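Local coordinates for protein hemin degrading factor (Pseudomonas aeruginosa, PDB 4MF9) that binds heme and probably serves in cytoplasmic heme trafficking and heme degradation, at residues G137-I142 against K154-E159; G56-R61 against I130-A135. One frame throughout, in Å; residues are numbered along the deposited sequence.

Overall arrangement
Both contacts lie in one antiparallel sheet, inside the first of the two HemS/ChuX domains of the chain and away from the heme site. Strand 59-62, outermost in this sheet, pairs with strand 124-133 in contact 2; strand 124-133 pairs in turn with 138-146, and 138-146 with 151-157 in contact 1. The contact centres are about 10 Å apart, and contact 2 closes along the sequence before contact 1 opens. Backbone pairs Gln139 with Glu132 and Ser141 with Ile130 join them directly. Three successive strands thus form an up-and-down meander, and the much earlier strand 59-62 lies beside its first strand, 124-133, as the outermost strand there.

Contact 1: residues G137-I142 against K154-E159; sequences GTQRSI and KVFLAE
Ser141 and Phe156 face each other as a non-hydrogen-bonded pair in the antiparallel beta hairpin of strands 138-146 and 151-157. CB of Ser141 sits over one face of the Phe156 ring, offset toward the rim, 3.8 Å from the centroid, a CH-pi contact. Phe156 CG stands anti to the carbonyl carbon (chi1 -80°), and CD2 and CE2 are the ring atoms nearest Ser141 CB. Ser141 OG bonds to Gln143 NE2. Gln139, its CG anti to the backbone N (chi1 -171°), has OE1 at the ring edge, 3.9 Å from Phe156 CE2, with amide and ring planes 72° apart. Next along the strands, Ile142 and Val155 form a hydrogen-bonded pair: Ile142 N gives to Val155 O (2.9 Å), and Val155 N gives to Ile142 O (3.0 Å). Their side chains leave by the other face of the sheet, where both touch Leu73. On the other side of the Ser141-Phe156 pair, Leu157 N donates to Arg140 O at 3.0 Å. The extended Arg140 chain passes Leu157, CD to CD2 4.1 Å, and its guanidinium makes a cation-pi contact with Trp166. A water also bridges Arg140 and Leu157, accepting from Arg140 N and donating to Leu157 O, 3.2 Å away.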
loop_
_atom_site.group_PDB
_atom_site.type_symbol
_atom_site.label_atom_id
_atom_site.label_comp_id
_atom_site.label_asym_id
_atom_site.label_seq_id
_atom_site.Cartn_x
_atom_site.Cartn_y
_atom_site.Cartn_z
ATOM N N GLY A 137 -18.376 14.513 -17.021
ATOM C CA GLY A 137 -17.242 13.847 -17.623
ATOM C C GLY A 137 -17.211 12.383 -17.253
ATOM O O GLY A 137 -18.230 11.806 -16.848
ATOM N N THR A 138 -16.031 11.787 -17.386
ATOM C CA THR A 138 -15.851 10.373 -17.104
ATOM C C THR A 138 -14.576 10.145 -16.280
ATOM O O THR A 138 -13.510 10.698 -16.577
ATOM C CB THR A 138 -15.892 9.531 -18.403
ATOM O OG1 THR A 138 -14.877 8.518 -18.379
ATOM C CG2 THR A 138 -15.703 10.415 -19.630
ATOM N N GLN A 139 -14.679 9.351 -15.245
ATOM C CA GLN A 139 -13.569 9.101 -14.333
ATOM C C GLN A 139 -12.952 7.760 -14.732
ATOM O O GLN A 139 -13.625 6.772 -14.738
ATOM C CB GLN A 139 -14.068 9.072 -12.892
ATOM C CG GLN A 139 -13.024 9.021 -11.798
ATOM C CD GLN A 139 -13.651 9.017 -10.427
ATOM O OE1 GLN A 139 -13.748 7.994 -9.761
ATOM N NE2 GLN A 139 -14.105 10.176 -10.007
ATOM N N ARG A 140 -11.695 7.807 -15.121
ATOM C CA ARG A 140 -10.997 6.655 -15.671
ATOM C C ARG A 140 -9.984 6.115 -14.678
ATOM O O ARG A 140 -9.299 6.877 -13.985
ATOM C CB ARG A 140 -10.312 7.032 -16.989
ATOM C CG ARG A 140 -11.303 7.619 -18.004
ATOM C CD ARG A 140 -10.613 8.103 -19.262
ATOM N NE ARG A 140 -11.595 8.478 -20.282
ATOM C CZ ARG A 140 -12.120 9.693 -20.404
ATOM N NH1 ARG A 140 -11.755 10.665 -19.576
ATOM N NH2 ARG A 140 -13.007 9.942 -21.363
ATOM N N SER A 141 -9.928 4.826 -14.559
ATOM C CA SER A 141 -8.974 4.202 -13.667
ATOM C C SER A 141 -8.556 2.827 -14.124
ATOM O O SER A 141 -9.326 2.176 -14.769
ATOM C CB SER A 141 -9.490 4.123 -12.249
ATOM O OG SER A 141 -10.566 3.312 -12.080
ATOM N N ILE A 142 -7.342 2.433 -13.765
ATOM C CA ILE A 142 -6.874 1.045 -13.916
ATOM C C ILE A 142 -6.879 0.397 -12.543
ATOM O O ILE A 142 -6.344 0.944 -11.660
ATOM C CB ILE A 142 -5.464 0.995 -14.525
ATOM C CG1 ILE A 142 -5.429 1.693 -15.894
ATOM C CG2 ILE A 142 -4.948 -0.403 -14.572
ATOM C CD1 ILE A 142 -6.358 1.083 -16.866
ATOM N N LYS A 154 -4.432 0.782 -7.546
ATOM C CA LYS A 154 -5.257 1.463 -8.558
ATOM C C LYS A 154 -4.525 2.690 -9.048
ATOM O O LYS A 154 -3.816 3.338 -8.271
ATOM C CB LYS A 154 -6.606 1.906 -7.974
ATOM C CG LYS A 154 -7.498 0.778 -7.536
ATOM C CD LYS A 154 -8.598 1.279 -6.608
ATOM C CE LYS A 154 -9.589 0.161 -6.318
ATOM N NZ LYS A 154 -10.568 0.551 -5.278
ATOM N N VAL A 155 -4.698 3.024 -10.325
ATOM C CA VAL A 155 -4.187 4.290 -10.825
ATOM C C VAL A 155 -5.282 5.087 -11.515
ATOM O O VAL A 155 -5.985 4.585 -12.401
ATOM C CB VAL A 155 -2.839 4.168 -11.630
ATOM C CG1 VAL A 155 -2.212 2.775 -11.489
ATOM C CG2 VAL A 155 -2.972 4.572 -13.048
ATOM N N PHE A 156 -5.454 6.316 -11.046
ATOM C CA PHE A 156 -6.551 7.157 -11.488
ATOM C C PHE A 156 -6.047 8.252 -12.404
ATOM O O PHE A 156 -5.051 8.909 -12.107
ATOM C CB PHE A 156 -7.255 7.768 -10.273
ATOM C CG PHE A 156 -8.210 6.829 -9.595
ATOM C CD1 PHE A 156 -7.749 5.895 -8.673
ATOM C CD2 PHE A 156 -9.572 6.872 -9.885
ATOM C CE1 PHE A 156 -8.630 5.019 -8.052
ATOM C CE2 PHE A 156 -10.453 6.006 -9.260
ATOM C CZ PHE A 156 -9.981 5.077 -8.340
ATOM N N LEU A 157 -6.725 8.445 -13.531
ATOM C CA LEU A 157 -6.445 9.616 -14.349
ATOM C C LEU A 157 -6.924 10.873 -13.610
ATOM O O LEU A 157 -7.960 10.861 -12.948
ATOM C CB LEU A 157 -7.080 9.495 -15.735
ATOM C CG LEU A 157 -6.250 8.812 -16.821
ATOM C CD1 LEU A 157 -6.165 7.294 -16.623
ATOM C CD2 LEU A 157 -6.825 9.158 -18.188
ATOM N N ALA A 158 -6.198 11.945 -13.711
ATOM C CA ALA A 158 -6.612 13.154 -13.073
ATOM C C ALA A 158 -6.629 14.334 -14.033
ATOM O O ALA A 158 -6.594 14.150 -15.201
ATOM C CB ALA A 158 -5.785 13.421 -11.858
ATOM N N GLU A 159 -6.659 15.493 -13.473
ATOM C CA GLU A 159 -6.901 16.735 -14.162
ATOM C C GLU A 159 -5.904 16.875 -15.294
ATOM O O GLU A 159 -6.241 17.346 -16.349
ATOM C CB GLU A 159 -6.593 17.791 -13.121
ATOM C CG GLU A 159 -7.517 17.827 -11.932
ATOM C CD GLU A 159 -7.154 16.955 -10.734
ATOM O OE1 GLU A 159 -8.037 16.810 -9.889
ATOM O OE2 GLU A 159 -6.047 16.402 -10.603
HETATM O O HOH W 1 -10.695 10.598 -14.537
#

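Contact 2: residues G56-R61 against I130-A135; sequences GIDAVR and IAEETA
Asp58 meets Ala131 and Glu132 where strand 59-62, at the edge of an antiparallel sheet, begins to pair with strand 124-133. Its backbone makes the direct hydrogen bond between the segments: Ala131 N donates to Asp58 O at 2.8 Å, nearly straight at 172°. From there the side chain turns toward the partner strand. CB lies 3.4 Å from Ala131 O. CG is placed between the backbone N and the carbonyl carbon (chi1 61°), and the carboxylate then runs beside the Glu132 side chain, pointing the same way, with the two carboxylate planes 60° apart. OD2 packs near Glu132, 4.0 Å from its CG. A water accepts from Glu133 N at 2.9 Å and also approaches Asp58 OD2, so closely that the detail of this second link is doubtful. The like charges, Asp58 OD2 and Glu132 OE1, are 4.9 Å apart, and both acids form salt bridges with NH2 of Arg54, which probably offsets their repulsion. One residue on, Ala59 and Ile130 form a non-hydrogen-bonded pair, Ala59 CB lying 4.1 Å from Ile130 CG1. Ile130 also touches Ser141 and Gln143 of strand 138-146. Along the chain the contact comes shortly after helix 47-52, where the chain enters the outermost strand of the sheet, with strand 124-133 held between it and strand 138-146.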
loop_
_atom_site.group_PDB
_atom_site.type_symbol
_atom_site.label_atom_id
_atom_site.label_comp_id
_atom_site.label_asym_id
_atom_site.label_seq_id
_atom_site.Cartn_x
_atom_site.Cartn_y
_atom_site.Cartn_z
ATOM N N GLY A 56 -18.554 -4.535 -19.806
ATOM C CA GLY A 56 -19.598 -4.402 -20.810
ATOM C C GLY A 56 -20.542 -3.267 -20.474
ATOM O O GLY A 56 -21.377 -2.891 -21.290
ATOM N N ILE A 57 -20.417 -2.709 -19.283
ATOM C CA ILE A 57 -21.140 -1.529 -18.924
ATOM C C ILE A 57 -20.280 -0.272 -18.920
ATOM O O ILE A 57 -20.428 0.562 -19.781
ATOM C CB ILE A 57 -21.862 -1.718 -17.605
ATOM C CG1 ILE A 57 -22.865 -2.824 -17.720
ATOM C CG2 ILE A 57 -22.561 -0.464 -17.126
ATOM C CD1 ILE A 57 -23.347 -3.318 -16.409
ATOM N N ASP A 58 -19.347 -0.183 -17.974
ATOM C CA ASP A 58 -18.341 0.877 -18.004
ATOM C C ASP A 58 -16.912 0.406 -17.667
ATOM O O ASP A 58 -16.034 1.232 -17.420
ATOM C CB ASP A 58 -18.736 2.055 -17.109
ATOM C CG ASP A 58 -18.882 1.669 -15.650
ATOM O OD1 ASP A 58 -18.664 0.488 -15.306
ATOM O OD2 ASP A 58 -19.210 2.563 -14.833
ATOM N N ALA A 59 -16.696 -0.907 -17.657
ATOM C CA ALA A 59 -15.363 -1.485 -17.457
ATOM C C ALA A 59 -14.948 -2.403 -18.602
ATOM O O ALA A 59 -15.791 -3.040 -19.233
ATOM C CB ALA A 59 -15.301 -2.248 -16.137
ATOM N N VAL A 60 -13.642 -2.466 -18.860
ATOM C CA VAL A 60 -13.056 -3.401 -19.821
ATOM C C VAL A 60 -12.010 -4.243 -19.085
ATOM O O VAL A 60 -11.191 -3.707 -18.321
ATOM C CB VAL A 60 -12.386 -2.662 -21.014
ATOM C CG1 VAL A 60 -11.650 -3.647 -21.925
ATOM C CG2 VAL A 60 -13.405 -1.847 -21.813
ATOM N N ARG A 61 -12.032 -5.554 -19.271
ATOM C CA ARG A 61 -11.053 -6.412 -18.665
ATOM C C ARG A 61 -9.799 -6.363 -19.490
ATOM O O ARG A 61 -9.892 -6.430 -20.669
ATOM C CB ARG A 61 -11.554 -7.817 -18.429
ATOM C CG ARG A 61 -10.485 -8.875 -18.321
ATOM C CD ARG A 61 -10.166 -9.252 -16.892
ATOM N NE ARG A 61 -11.157 -10.157 -16.389
ATOM C CZ ARG A 61 -10.981 -11.277 -15.696
ATOM N NH1 ARG A 61 -9.812 -11.778 -15.410
ATOM N NH2 ARG A 61 -12.042 -11.939 -15.359
ATOM N N ILE A 130 -11.552 1.052 -16.049
ATOM C CA ILE A 130 -12.857 1.589 -15.783
ATOM C C ILE A 130 -13.013 3.002 -16.390
ATOM O O ILE A 130 -12.164 3.819 -16.253
ATOM C CB ILE A 130 -13.124 1.593 -14.277
ATOM C CG1 ILE A 130 -13.012 0.184 -13.711
ATOM C CG2 ILE A 130 -14.463 2.182 -13.946
ATOM C CD1 ILE A 130 -13.347 0.055 -12.263
ATOM N N ALA A 131 -14.114 3.263 -17.072
ATOM C CA ALA A 131 -14.407 4.614 -17.535
ATOM C C ALA A 131 -15.795 4.991 -17.036
ATOM O O ALA A 131 -16.798 4.762 -17.722
ATOM C CB ALA A 131 -14.336 4.683 -19.065
ATOM N N GLU A 132 -15.861 5.585 -15.870
ATOM C CA GLU A 132 -17.058 5.760 -15.118
ATOM C C GLU A 132 -17.744 7.099 -15.426
ATOM O O GLU A 132 -17.153 8.081 -15.227
ATOM C CB GLU A 132 -16.753 5.699 -13.629
ATOM C CG GLU A 132 -18.012 5.755 -12.817
ATOM C CD GLU A 132 -17.908 5.222 -11.422
ATOM O OE1 GLU A 132 -18.912 5.276 -10.757
ATOM O OE2 GLU A 132 -16.876 4.766 -10.994
ATOM N N GLU A 133 -18.975 7.099 -15.888
ATOM C CA GLU A 133 -19.700 8.331 -16.177
ATOM C C GLU A 133 -19.828 9.173 -14.922
ATOM O O GLU A 133 -20.248 8.692 -13.953
ATOM C CB GLU A 133 -21.126 7.963 -16.610
ATOM C CG GLU A 133 -21.384 8.197 -18.081
ATOM C CD GLU A 133 -22.611 7.472 -18.677
ATOM O OE1 GLU A 133 -22.754 7.582 -19.910
ATOM O OE2 GLU A 133 -23.400 6.815 -17.963
ATOM N N THR A 134 -19.379 10.405 -14.970
ATOM C CA THR A 134 -19.712 11.480 -14.016
ATOM C C THR A 134 -20.823 12.374 -14.587
ATOM O O THR A 134 -21.209 12.187 -15.739
ATOM C CB THR A 134 -18.470 12.313 -13.597
ATOM O OG1 THR A 134 -17.891 12.995 -14.700
ATOM C CG2 THR A 134 -17.438 11.416 -13.026
ATOM N N ALA A 135 -21.190 13.426 -13.884
ATOM C CA ALA A 135 -22.306 14.290 -14.277
ATOM C C ALA A 135 -22.031 14.863 -15.595
ATOM O O ALA A 135 -22.871 14.965 -16.402
ATOM C CB ALA A 135 -22.482 15.418 -13.295
HETATM O O HOH W 2 -20.450 4.556 -15.752
#